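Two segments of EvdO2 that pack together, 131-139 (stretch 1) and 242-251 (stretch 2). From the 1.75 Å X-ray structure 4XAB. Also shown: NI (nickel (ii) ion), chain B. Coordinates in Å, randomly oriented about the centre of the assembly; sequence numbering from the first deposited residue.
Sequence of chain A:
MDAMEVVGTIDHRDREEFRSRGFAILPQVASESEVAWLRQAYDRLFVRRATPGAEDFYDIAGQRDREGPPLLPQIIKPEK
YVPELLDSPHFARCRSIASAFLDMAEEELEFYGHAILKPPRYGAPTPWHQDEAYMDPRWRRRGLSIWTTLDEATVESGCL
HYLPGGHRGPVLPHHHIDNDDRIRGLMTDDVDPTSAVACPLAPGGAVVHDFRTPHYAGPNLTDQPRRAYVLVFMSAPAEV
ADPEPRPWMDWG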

# COMPACT_ATOMS: atom_id res chain seq x y z
N ASP A 131 1.56 -8.73 2.75
CA ASP A 131 2.63 -8.25 1.89
C ASP A 131 3.85 -9.18 2.00
O ASP A 131 4.58 -9.37 1.02
CB ASP A 131 3.00 -6.80 2.25
CG ASP A 131 1.92 -5.81 1.89
OD1 ASP A 131 1.03 -6.16 1.08
OD2 ASP A 131 1.93 -4.68 2.41
N GLU A 132 4.05 -9.78 3.17
CA GLU A 132 5.18 -10.70 3.34
C GLU A 132 5.08 -11.93 2.42
O GLU A 132 6.08 -12.58 2.12
CB GLU A 132 5.31 -11.14 4.80
CG GLU A 132 6.63 -11.89 5.06
CD GLU A 132 6.96 -12.01 6.53
OE1 GLU A 132 6.45 -11.20 7.33
OE2 GLU A 132 7.73 -12.93 6.89
N ALA A 133 3.87 -12.27 1.97
CA ALA A 133 3.73 -13.43 1.09
C ALA A 133 4.48 -13.25 -0.23
O ALA A 133 4.78 -14.23 -0.92
CB ALA A 133 2.24 -13.70 0.81
N TYR A 134 4.79 -12.00 -0.57
CA TYR A 134 5.55 -11.68 -1.77
C TYR A 134 7.06 -11.76 -1.54
O TYR A 134 7.84 -11.62 -2.48
CB TYR A 134 5.22 -10.27 -2.26
CG TYR A 134 3.85 -10.14 -2.91
CD1 TYR A 134 3.68 -10.40 -4.26
CD2 TYR A 134 2.75 -9.76 -2.17
CE1 TYR A 134 2.42 -10.28 -4.86
CE2 TYR A 134 1.49 -9.65 -2.75
CZ TYR A 134 1.34 -9.91 -4.10
OH TYR A 134 0.09 -9.79 -4.70
N MET A 135 7.47 -11.98 -0.30
CA MET A 135 8.89 -11.86 0.02
C MET A 135 9.58 -13.20 0.17
O MET A 135 8.95 -14.19 0.51
CB MET A 135 9.04 -11.04 1.30
CG MET A 135 8.48 -9.65 1.13
SD MET A 135 8.51 -8.79 2.71
CE MET A 135 10.24 -8.41 2.88
N ASP A 136 10.89 -13.20 -0.08
CA ASP A 136 11.73 -14.40 -0.00
C ASP A 136 11.75 -14.95 1.43
O ASP A 136 12.18 -14.25 2.34
CB ASP A 136 13.14 -14.03 -0.47
CG ASP A 136 14.03 -15.23 -0.68
OD1 ASP A 136 13.84 -16.28 -0.03
OD2 ASP A 136 14.96 -15.08 -1.49
N PRO A 137 11.30 -16.20 1.63
CA PRO A 137 11.22 -16.73 3.00
C PRO A 137 12.58 -16.98 3.62
O PRO A 137 12.70 -17.25 4.83
CB PRO A 137 10.44 -18.04 2.83
CG PRO A 137 10.68 -18.43 1.38
CD PRO A 137 10.75 -17.14 0.63
N ARG A 138 13.62 -16.90 2.80
CA ARG A 138 14.98 -17.11 3.29
C ARG A 138 15.55 -15.90 4.03
O ARG A 138 16.58 -16.01 4.71
CB ARG A 138 15.91 -17.47 2.12
CG ARG A 138 15.58 -18.79 1.48
CD ARG A 138 16.43 -19.02 0.25
NE ARG A 138 16.14 -18.08 -0.83
CZ ARG A 138 16.76 -18.10 -2.02
NH1 ARG A 138 17.69 -19.01 -2.25
NH2 ARG A 138 16.44 -17.22 -2.96
N TRP A 139 14.88 -14.76 3.91
CA TRP A 139 15.42 -13.50 4.43
C TRP A 139 14.30 -12.68 5.05
O TRP A 139 13.37 -12.27 4.37
CB TRP A 139 16.10 -12.71 3.30
CG TRP A 139 17.23 -13.47 2.74
CD1 TRP A 139 17.23 -14.26 1.61
CD2 TRP A 139 18.53 -13.60 3.32
NE1 TRP A 139 18.47 -14.84 1.44
CE2 TRP A 139 19.28 -14.46 2.48
CE3 TRP A 139 19.15 -13.06 4.45
CZ2 TRP A 139 20.61 -14.78 2.74
CZ3 TRP A 139 20.47 -13.40 4.72
CH2 TRP A 139 21.19 -14.24 3.86
N ASP A 242 15.27 -21.61 9.34
CA ASP A 242 14.34 -22.62 8.84
C ASP A 242 13.25 -21.95 8.02
O ASP A 242 12.18 -21.63 8.54
CB ASP A 242 13.72 -23.42 9.99
CG ASP A 242 12.90 -24.61 9.50
OD1 ASP A 242 13.03 -24.98 8.31
OD2 ASP A 242 12.14 -25.19 10.30
N PRO A 243 13.54 -21.72 6.73
CA PRO A 243 12.63 -20.97 5.86
C PRO A 243 11.32 -21.71 5.59
O PRO A 243 11.34 -22.92 5.36
CB PRO A 243 13.44 -20.81 4.57
CG PRO A 243 14.87 -21.04 4.96
CD PRO A 243 14.82 -22.02 6.08
N GLU A 244 10.20 -20.98 5.63
CA GLU A 244 8.91 -21.49 5.15
C GLU A 244 8.97 -21.84 3.67
O GLU A 244 9.68 -21.20 2.91
CB GLU A 244 7.82 -20.45 5.38
CG GLU A 244 7.62 -20.12 6.83
CD GLU A 244 6.71 -18.91 7.04
OE1 GLU A 244 6.22 -18.33 6.04
OE2 GLU A 244 6.48 -18.55 8.21
N PRO A 245 8.21 -22.87 3.25
CA PRO A 245 8.22 -23.28 1.83
C PRO A 245 7.69 -22.23 0.84
O PRO A 245 8.30 -22.06 -0.22
CB PRO A 245 7.33 -24.53 1.82
CG PRO A 245 6.58 -24.52 3.12
CD PRO A 245 7.49 -23.83 4.10
N ARG A 246 6.60 -21.54 1.19
CA ARG A 246 5.92 -20.59 0.29
C ARG A 246 5.94 -21.04 -1.18
O ARG A 246 6.58 -20.42 -2.04
CB ARG A 246 6.53 -19.19 0.44
CG ARG A 246 6.40 -18.65 1.87
CD ARG A 246 6.66 -17.15 2.01
NE ARG A 246 6.78 -16.84 3.44
CZ ARG A 246 7.46 -15.82 3.93
NH1 ARG A 246 8.08 -14.98 3.12
NH2 ARG A 246 7.51 -15.64 5.25
N PRO A 247 5.22 -22.13 -1.48
CA PRO A 247 5.28 -22.74 -2.82
C PRO A 247 4.65 -21.87 -3.91
O PRO A 247 4.79 -22.15 -5.10
CB PRO A 247 4.50 -24.05 -2.64
CG PRO A 247 3.57 -23.78 -1.50
CD PRO A 247 4.28 -22.82 -0.59
N TRP A 248 3.98 -20.80 -3.49
CA TRP A 248 3.34 -19.88 -4.43
C TRP A 248 4.30 -18.83 -4.96
O TRP A 248 3.94 -18.00 -5.79
CB TRP A 248 2.17 -19.17 -3.75
CG TRP A 248 2.60 -18.36 -2.55
CD1 TRP A 248 3.14 -17.10 -2.55
CD2 TRP A 248 2.54 -18.77 -1.18
NE1 TRP A 248 3.41 -16.70 -1.25
CE2 TRP A 248 3.05 -17.71 -0.40
CE3 TRP A 248 2.10 -19.93 -0.54
CZ2 TRP A 248 3.12 -17.77 0.98
CZ3 TRP A 248 2.18 -19.99 0.84
CH2 TRP A 248 2.68 -18.92 1.58
N MET A 249 5.53 -18.84 -4.46
CA MET A 249 6.49 -17.81 -4.81
C MET A 249 6.81 -17.84 -6.29
O MET A 249 7.05 -18.90 -6.86
CB MET A 249 7.78 -17.97 -4.00
CG MET A 249 8.75 -16.81 -4.19
SD MET A 249 8.97 -15.85 -2.67
CE MET A 249 7.27 -15.55 -2.22
N ASP A 250 6.81 -16.66 -6.91
CA ASP A 250 7.23 -16.52 -8.30
C ASP A 250 8.73 -16.25 -8.36
O ASP A 250 9.17 -15.12 -8.15
CB ASP A 250 6.45 -15.40 -8.99
CG ASP A 250 6.69 -15.36 -10.49
OD1 ASP A 250 6.51 -14.28 -11.09
OD2 ASP A 250 7.06 -16.41 -11.06
N TRP A 251 9.51 -17.29 -8.62
CA TRP A 251 10.95 -17.13 -8.78
C TRP A 251 11.28 -16.84 -10.24
O TRP A 251 11.84 -15.80 -10.58
CB TRP A 251 11.70 -18.38 -8.30
CG TRP A 251 11.36 -18.80 -6.90
CD1 TRP A 251 10.49 -19.79 -6.53
CD2 TRP A 251 11.89 -18.26 -5.68
NE1 TRP A 251 10.45 -19.90 -5.16
CE2 TRP A 251 11.30 -18.97 -4.62
CE3 TRP A 251 12.81 -17.25 -5.38
CZ2 TRP A 251 11.59 -18.69 -3.28
CZ3 TRP A 251 13.10 -16.98 -4.07
CH2 TRP A 251 12.49 -17.69 -3.03
NI NI B . -0.53 -5.16 0.19
O HOH W 1 0.29 -3.40 0.71
O HOH W 2 10.27 -13.20 4.21
O HOH W 3 10.48 -18.12 6.41

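Two segments, at least 105 residues apart wherever they touch, bury 570 Å² between them; they run antiparallel in register, Tyr134 lying nearest Met249 and Arg138 nearest Pro243. Stretch 1 opens with a 3-10 segment, 131-134, whose Asp131 OD1 binds the nickel ion at 2.1 Å, out of reach of stretch 2. Glu132 reaches across with its carboxylate, and OE2 takes a salt-bridge hydrogen bond from Arg246 NH2 (3.2 Å). Ala133 O accepts a nearly straight bond from Trp248 NE1 (2.8 Å), at the edge of the indole, while Met249 CE crowds the same oxygen. The CA-to-CB bond of Met135 points away, but its carbonyl O accepts a hydrogen bond from Arg246 NH1 (2.9 Å). The Arg246 guanidinium thus meets both acceptors at its edge, and Glu244 OE1 steadies it by a salt bridge to NE (3.0 Å). Water 2 links Asp136 O to Arg246 NH1. Asp136 also pairs with Arg138 within its own stretch, its OD2 3.0 Å from Arg138 NH2. Pro137, the most covered residue, points toward stretch 2: its CA lies over one face of the Arg246 guanidinium, and its CD touches Met249 SD (4.0 Å) and Trp251 CH2 (4.1 Å). Water 3 bridges Pro137 O and Glu244 N. Finally, Arg138 CG approaches Pro243 CG (4.2 Å), and its NH2 meets Trp251 CZ3 obliquely (3.5 Å).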